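Aspartate-semialdehyde dehydrogenase (Vibrio cholerae, PDB 2R00) catalyses the NADPH-dependent reductive dephosphorylation of L-aspartyl-4-phosphate to L-aspartate-semialdehyde, an early step in lysine and methionine biosynthesis. Local coordinates at residues Gly13-Gly16 with Glu17-Glu21; Asn323-Gln326 with Ile327-Leu331. All coordinates share one frame; numbering follows the deposited sequence.

Two single-helix contacts show how the two ends of a chain can build one nucleotide-binding domain. Contact 1 comes first in sequence, at the start of helix 14-25 in the beta-alpha-beta unit formed with strands 4-9 and 30-37. Contact 2 follows some 300 residues later, within the C-terminal helix 316-335, which packs against helix 14-25 and strand 91-94. Their centres lie about 15 Å apart, yet the two touch where Met19 CE meets Ala324 CB at 3.9 Å. After tracing the dimerization domain, the chain returns to pack its last helix beside helix 14-25, which begins at the predicted NADP(+) site.

Contact 1. Residues Gly13-Gly16 with Glu17-Glu21; sequences GAVG and ETMLE
Gly13, at the N-cap position of helix 14-25, starts the turn by accepting a bond from Glu17: N of Glu17 lies 2.8 Å from O of Gly13. The side chain of Glu17 passes close beside the same oxygen. With CG beside its own backbone N (chi1 -77°), that methylene comes to 3.4 Å from Gly13 O, and the extended chain leads on to the carboxylate, whose OE1 is hydrogen-bonded to Tyr46. Ala14 offers the more elaborate acceptor. Its O receives two bonds from one residue, 2.6 Å from Thr18 OG1 and 3.1 Å from Thr18 N. The hydroxyl and the amide reach the carbonyl from opposite faces of its plane, a double grip made possible because Thr18 turns OG1 back beside its backbone N (chi1 -52°). This first turn carries the end of the Gly-X-X-Gly-X-X-Gly sequence of a Rossmann fold, and Gly13, Ala14 and Val15, together with Thr12, are predicted to bind NADP(+). Val15 adds an apolar touch to the backbone bond between its O and Met19 N (2.7 Å). Its CG1 meets the terminal methyl of Met19, CE, at 4.2 Å where the two side chains meet at a slant, and both side chains also touch Ser72 and Asn95. Gly16, buried and without a side chain, takes part through its carbonyl, whose O accepts from Leu20 N at 3.2 Å, while the Leu20 side chain leads away onto Leu33, Leu35, Tyr46 and Phe48.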
ATOM      1  N   GLY A  13      27.267  15.222  -0.380  1.00 33.43           N
ATOM      2  CA  GLY A  13      25.906  14.744  -0.613  1.00 33.43           C
ATOM      3  C   GLY A  13      25.176  14.517   0.698  1.00 33.17           C
ATOM      4  O   GLY A  13      25.803  14.430   1.762  1.00 33.29           O
ATOM      5  N   ALA A  14      23.852  14.399   0.617  1.00 32.74           N
ATOM      6  CA  ALA A  14      23.008  14.262   1.801  1.00 32.09           C
ATOM      7  C   ALA A  14      23.291  13.002   2.620  1.00 31.94           C
ATOM      8  O   ALA A  14      23.272  13.048   3.859  1.00 31.58           O
ATOM      9  CB  ALA A  14      21.539  14.342   1.419  1.00 32.07           C
ATOM     10  N   VAL A  15      23.543  11.874   1.948  1.00 31.46           N
ATOM     11  CA  VAL A  15      23.855  10.653   2.687  1.00 30.87           C
ATOM     12  C   VAL A  15      25.252  10.753   3.303  1.00 30.68           C
ATOM     13  O   VAL A  15      25.447  10.374   4.458  1.00 30.70           O
ATOM     14  CB  VAL A  15      23.739   9.373   1.839  1.00 30.83           C
ATOM     15  CG1 VAL A  15      24.046   8.158   2.698  1.00 30.79           C
ATOM     16  CG2 VAL A  15      22.350   9.253   1.217  1.00 31.27           C
ATOM     17  N   GLY A  16      26.209  11.262   2.526  1.00 30.64           N
ATOM     18  CA  GLY A  16      27.586  11.447   2.991  1.00 30.24           C
ATOM     19  C   GLY A  16      27.639  12.336   4.225  1.00 30.12           C
ATOM     20  O   GLY A  16      28.342  12.029   5.188  1.00 29.60           O
ATOM     21  N   GLU A  17      26.867  13.421   4.202  1.00 30.02           N
ATOM     22  CA  GLU A  17      26.772  14.341   5.352  1.00 30.18           C
ATOM     23  C   GLU A  17      26.136  13.642   6.545  1.00 29.68           C
ATOM     24  O   GLU A  17      26.555  13.841   7.698  1.00 29.18           O
ATOM     25  CB  GLU A  17      25.982  15.596   4.986  1.00 30.32           C
ATOM     26  CG  GLU A  17      26.770  16.600   4.156  1.00 30.74           C
ATOM     27  CD  GLU A  17      25.966  17.838   3.782  1.00 31.39           C
ATOM     28  OE1 GLU A  17      26.591  18.867   3.419  1.00 31.51           O
ATOM     29  OE2 GLU A  17      24.713  17.784   3.837  1.00 33.50           O
ATOM     30  N   THR A  18      25.141  12.798   6.263  1.00 29.05           N
ATOM     31  CA  THR A  18      24.492  12.013   7.314  1.00 29.05           C
ATOM     32  C   THR A  18      25.453  10.982   7.908  1.00 29.14           C
ATOM     33  O   THR A  18      25.445  10.752   9.117  1.00 29.83           O
ATOM     34  CB  THR A  18      23.174  11.359   6.821  1.00 28.84           C
ATOM     35  OG1 THR A  18      22.336  12.362   6.233  1.00 27.85           O
ATOM     36  CG2 THR A  18      22.422  10.706   7.978  1.00 29.05           C
ATOM     37  N   MET A  19      26.289  10.373   7.065  1.00 29.07           N
ATOM     38  CA  MET A  19      27.302   9.421   7.541  1.00 28.99           C
ATOM     39  C   MET A  19      28.255  10.036   8.577  1.00 28.64           C
ATOM     40  O   MET A  19      28.557   9.417   9.594  1.00 28.44           O
ATOM     41  CB  MET A  19      28.080   8.813   6.369  1.00 28.40           C
ATOM     42  CG  MET A  19      27.304   7.746   5.614  1.00 28.71           C
ATOM     43  SD  MET A  19      28.143   7.279   4.101  1.00 29.99           S
ATOM     44  CE  MET A  19      27.281   5.751   3.695  1.00 27.87           C
ATOM     45  N   LEU A  20      28.726  11.250   8.308  1.00 28.73           N
ATOM     46  CA  LEU A  20      29.554  11.979   9.269  1.00 28.84           C
ATOM     47  C   LEU A  20      28.815  12.137  10.610  1.00 29.20           C
ATOM     48  O   LEU A  20      29.374  11.822  11.664  1.00 28.74           O
ATOM     49  CB  LEU A  20      29.984  13.338   8.682  1.00 29.01           C
ATOM     50  CG  LEU A  20      30.776  14.354   9.521  1.00 28.58           C
ATOM     51  CD1 LEU A  20      31.571  15.268   8.596  1.00 29.12           C
ATOM     52  CD2 LEU A  20      29.847  15.192  10.382  1.00 27.73           C
ATOM     53  N   GLU A  21      27.561  12.596  10.556  1.00 29.84           N
ATOM     54  CA  GLU A  21      26.715  12.743  11.758  1.00 31.05           C
ATOM     55  C   GLU A  21      26.533  11.449  12.541  1.00 30.89           C
ATOM     56  O   GLU A  21      26.539  11.456  13.782  1.00 31.27           O
ATOM     57  CB  GLU A  21      25.330  13.267  11.390  1.00 31.21           C
ATOM     58  CG  GLU A  21      25.306  14.690  10.878  1.00 32.31           C
ATOM     59  CD  GLU A  21      23.919  15.112  10.408  1.00 33.46           C
ATOM     60  OE1 GLU A  21      23.839  16.014   9.553  1.00 37.49           O
ATOM     61  OE2 GLU A  21      22.906  14.542  10.886  1.00 37.44           O
TER

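Contact 2. Residues Asn323-Gln326 with Ile327-Leu331; sequences NAVQ and IAELL
The carboxylate of Glu329 lies over the preceding turn of its own helix, with one face toward Val325 and Gln326. Val325 CG1 lies under that face, 3.9 Å from Glu329 OE1, and Gln326 CA lies under it, 3.7 Å from Glu329 OE2. The chain is laid back in this way because CG of Glu329 sits beside its own backbone N (chi1 -74°) and the rest is extended, which also brings CG close to the carbonyl oxygen of Val325. The amide of Gln326 is turned steeply against this carboxylate, the two planes being 78° apart. Its NE2 bonds instead to Glu111. A third flat group, the amide of Asn323, meets Ile327: CD1 of Ile327 approaches ND2 of Asn323 to 3.7 Å from a position lifted off the amide plane. That nitrogen donates to the carbonyl of Val108.

Beneath these side chains runs the regular alpha-helical pattern, in which the N of Ile327, Ala328, Glu329 and Leu330 bonds to the O of the residue four earlier. The bond from Glu329 N to Val325 O is the shortest of the four, at 2.8 Å. Ala324, Ile327 and Ala328 rest on Ile93 of strand 91-94, whereas Val325 packs on Val22 and Leu23 of helix 14-25; the segment thus belongs to the layer of helices against the nucleotide-binding sheet.

One water ties side chain to backbone, donating to Gln326 O at 2.9 Å and to Glu329 OE2 at 3.0 Å. Because OE2 also forms a salt bridge with Arg26, the acid is probably held as a carboxylate, and the Gln326 carbonyl is shared between the water and the amide of Leu330.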
ATOM      1  N   ASN A 323      23.034   1.888   8.775  1.00 24.35           N
ATOM      2  CA  ASN A 323      23.346   0.502   8.421  1.00 23.90           C
ATOM      3  C   ASN A 323      24.828   0.352   8.067  1.00 23.72           C
ATOM      4  O   ASN A 323      25.502  -0.582   8.530  1.00 23.94           O
ATOM      5  CB  ASN A 323      22.463   0.013   7.263  1.00 23.73           C
ATOM      6  CG  ASN A 323      22.444  -1.497   7.150  1.00 24.29           C
ATOM      7  OD1 ASN A 323      21.759  -2.176   7.919  1.00 24.25           O
ATOM      8  ND2 ASN A 323      23.199  -2.035   6.191  1.00 23.69           N
ATOM      9  N   ALA A 324      25.314   1.295   7.259  1.00 23.54           N
ATOM     10  CA  ALA A 324      26.710   1.386   6.825  1.00 24.26           C
ATOM     11  C   ALA A 324      27.681   1.506   7.991  1.00 24.29           C
ATOM     12  O   ALA A 324      28.714   0.837   8.012  1.00 25.40           O
ATOM     13  CB  ALA A 324      26.879   2.582   5.886  1.00 23.65           C
ATOM     14  N   VAL A 325      27.358   2.365   8.957  1.00 24.71           N
ATOM     15  CA  VAL A 325      28.202   2.517  10.149  1.00 24.71           C
ATOM     16  C   VAL A 325      28.185   1.246  11.024  1.00 25.31           C
ATOM     17  O   VAL A 325      29.235   0.818  11.512  1.00 25.62           O
ATOM     18  CB  VAL A 325      27.843   3.800  10.944  1.00 24.83           C
ATOM     19  CG1 VAL A 325      28.748   3.973  12.169  1.00 25.65           C
ATOM     20  CG2 VAL A 325      27.957   5.023  10.042  1.00 25.10           C
ATOM     21  N   GLN A 326      27.011   0.621  11.179  1.00 25.08           N
ATOM     22  CA  GLN A 326      26.906  -0.653  11.910  1.00 25.60           C
ATOM     23  C   GLN A 326      27.764  -1.758  11.299  1.00 25.53           C
ATOM     24  O   GLN A 326      28.334  -2.587  12.021  1.00 25.23           O
ATOM     25  CB  GLN A 326      25.465  -1.139  11.942  1.00 26.19           C
ATOM     26  CG  GLN A 326      24.547  -0.388  12.891  1.00 28.12           C
ATOM     27  CD  GLN A 326      23.115  -0.866  12.775  1.00 30.69           C
ATOM     28  OE1 GLN A 326      22.436  -0.586  11.792  1.00 31.63           O
ATOM     29  NE2 GLN A 326      22.652  -1.597  13.781  1.00 32.60           N
ATOM     30  N   ILE A 327      27.830  -1.784   9.966  1.00 25.32           N
ATOM     31  CA  ILE A 327      28.735  -2.681   9.258  1.00 25.14           C
ATOM     32  C   ILE A 327      30.172  -2.406   9.689  1.00 25.37           C
ATOM     33  O   ILE A 327      30.890  -3.336  10.047  1.00 25.43           O
ATOM     34  CB  ILE A 327      28.604  -2.546   7.708  1.00 25.24           C
ATOM     35  CG1 ILE A 327      27.216  -3.014   7.239  1.00 24.72           C
ATOM     36  CG2 ILE A 327      29.711  -3.339   7.016  1.00 24.80           C
ATOM     37  CD1 ILE A 327      26.847  -2.612   5.803  1.00 24.77           C
ATOM     38  N   ALA A 328      30.574  -1.129   9.658  1.00 25.81           N
ATOM     39  CA  ALA A 328      31.936  -0.705  10.024  1.00 26.43           C
ATOM     40  C   ALA A 328      32.289  -1.044  11.474  1.00 27.27           C
ATOM     41  O   ALA A 328      33.438  -1.372  11.783  1.00 27.54           O
ATOM     42  CB  ALA A 328      32.108   0.792   9.796  1.00 25.85           C
ATOM     43  N   GLU A 329      31.301  -0.922  12.354  1.00 28.25           N
ATOM     44  CA  GLU A 329      31.475  -1.228  13.763  1.00 28.93           C
ATOM     45  C   GLU A 329      31.831  -2.689  13.930  1.00 29.93           C
ATOM     46  O   GLU A 329      32.780  -3.010  14.634  1.00 30.28           O
ATOM     47  CB  GLU A 329      30.200  -0.890  14.535  1.00 29.06           C
ATOM     48  CG  GLU A 329      29.992   0.604  14.736  1.00 29.51           C
ATOM     49  CD  GLU A 329      28.615   0.942  15.277  1.00 30.40           C
ATOM     50  OE1 GLU A 329      28.368   2.131  15.530  1.00 30.15           O
ATOM     51  OE2 GLU A 329      27.772   0.030  15.426  1.00 31.31           O
ATOM     52  N   LEU A 330      31.086  -3.571  13.264  1.00 30.44           N
ATOM     53  CA  LEU A 330      31.327  -5.008  13.349  1.00 31.69           C
ATOM     54  C   LEU A 330      32.624  -5.421  12.656  1.00 32.08           C
ATOM     55  O   LEU A 330      33.348  -6.303  13.129  1.00 31.68           O
ATOM     56  CB  LEU A 330      30.136  -5.774  12.773  1.00 31.94           C
ATOM     57  CG  LEU A 330      29.091  -6.366  13.719  1.00 33.47           C
ATOM     58  CD1 LEU A 330      28.869  -5.542  14.976  1.00 35.05           C
ATOM     59  CD2 LEU A 330      27.775  -6.566  12.966  1.00 34.09           C
ATOM     60  N   LEU A 331      32.911  -4.765  11.539  1.00 32.56           N
ATOM     61  CA  LEU A 331      34.130  -5.007  10.783  1.00 33.65           C
ATOM     62  C   LEU A 331      35.347  -4.749  11.675  1.00 34.54           C
ATOM     63  O   LEU A 331      36.219  -5.598  11.814  1.00 34.33           O
ATOM     64  CB  LEU A 331      34.154  -4.104   9.540  1.00 33.34           C
ATOM     65  CG  LEU A 331      35.371  -4.158   8.621  1.00 33.07           C
ATOM     66  CD1 LEU A 331      35.528  -5.546   8.029  1.00 31.31           C
ATOM     67  CD2 LEU A 331      35.238  -3.113   7.528  1.00 33.39           C
TER
HETATM   68  O   HOH W   1      27.118  -2.781  14.652  1.00 42.41           O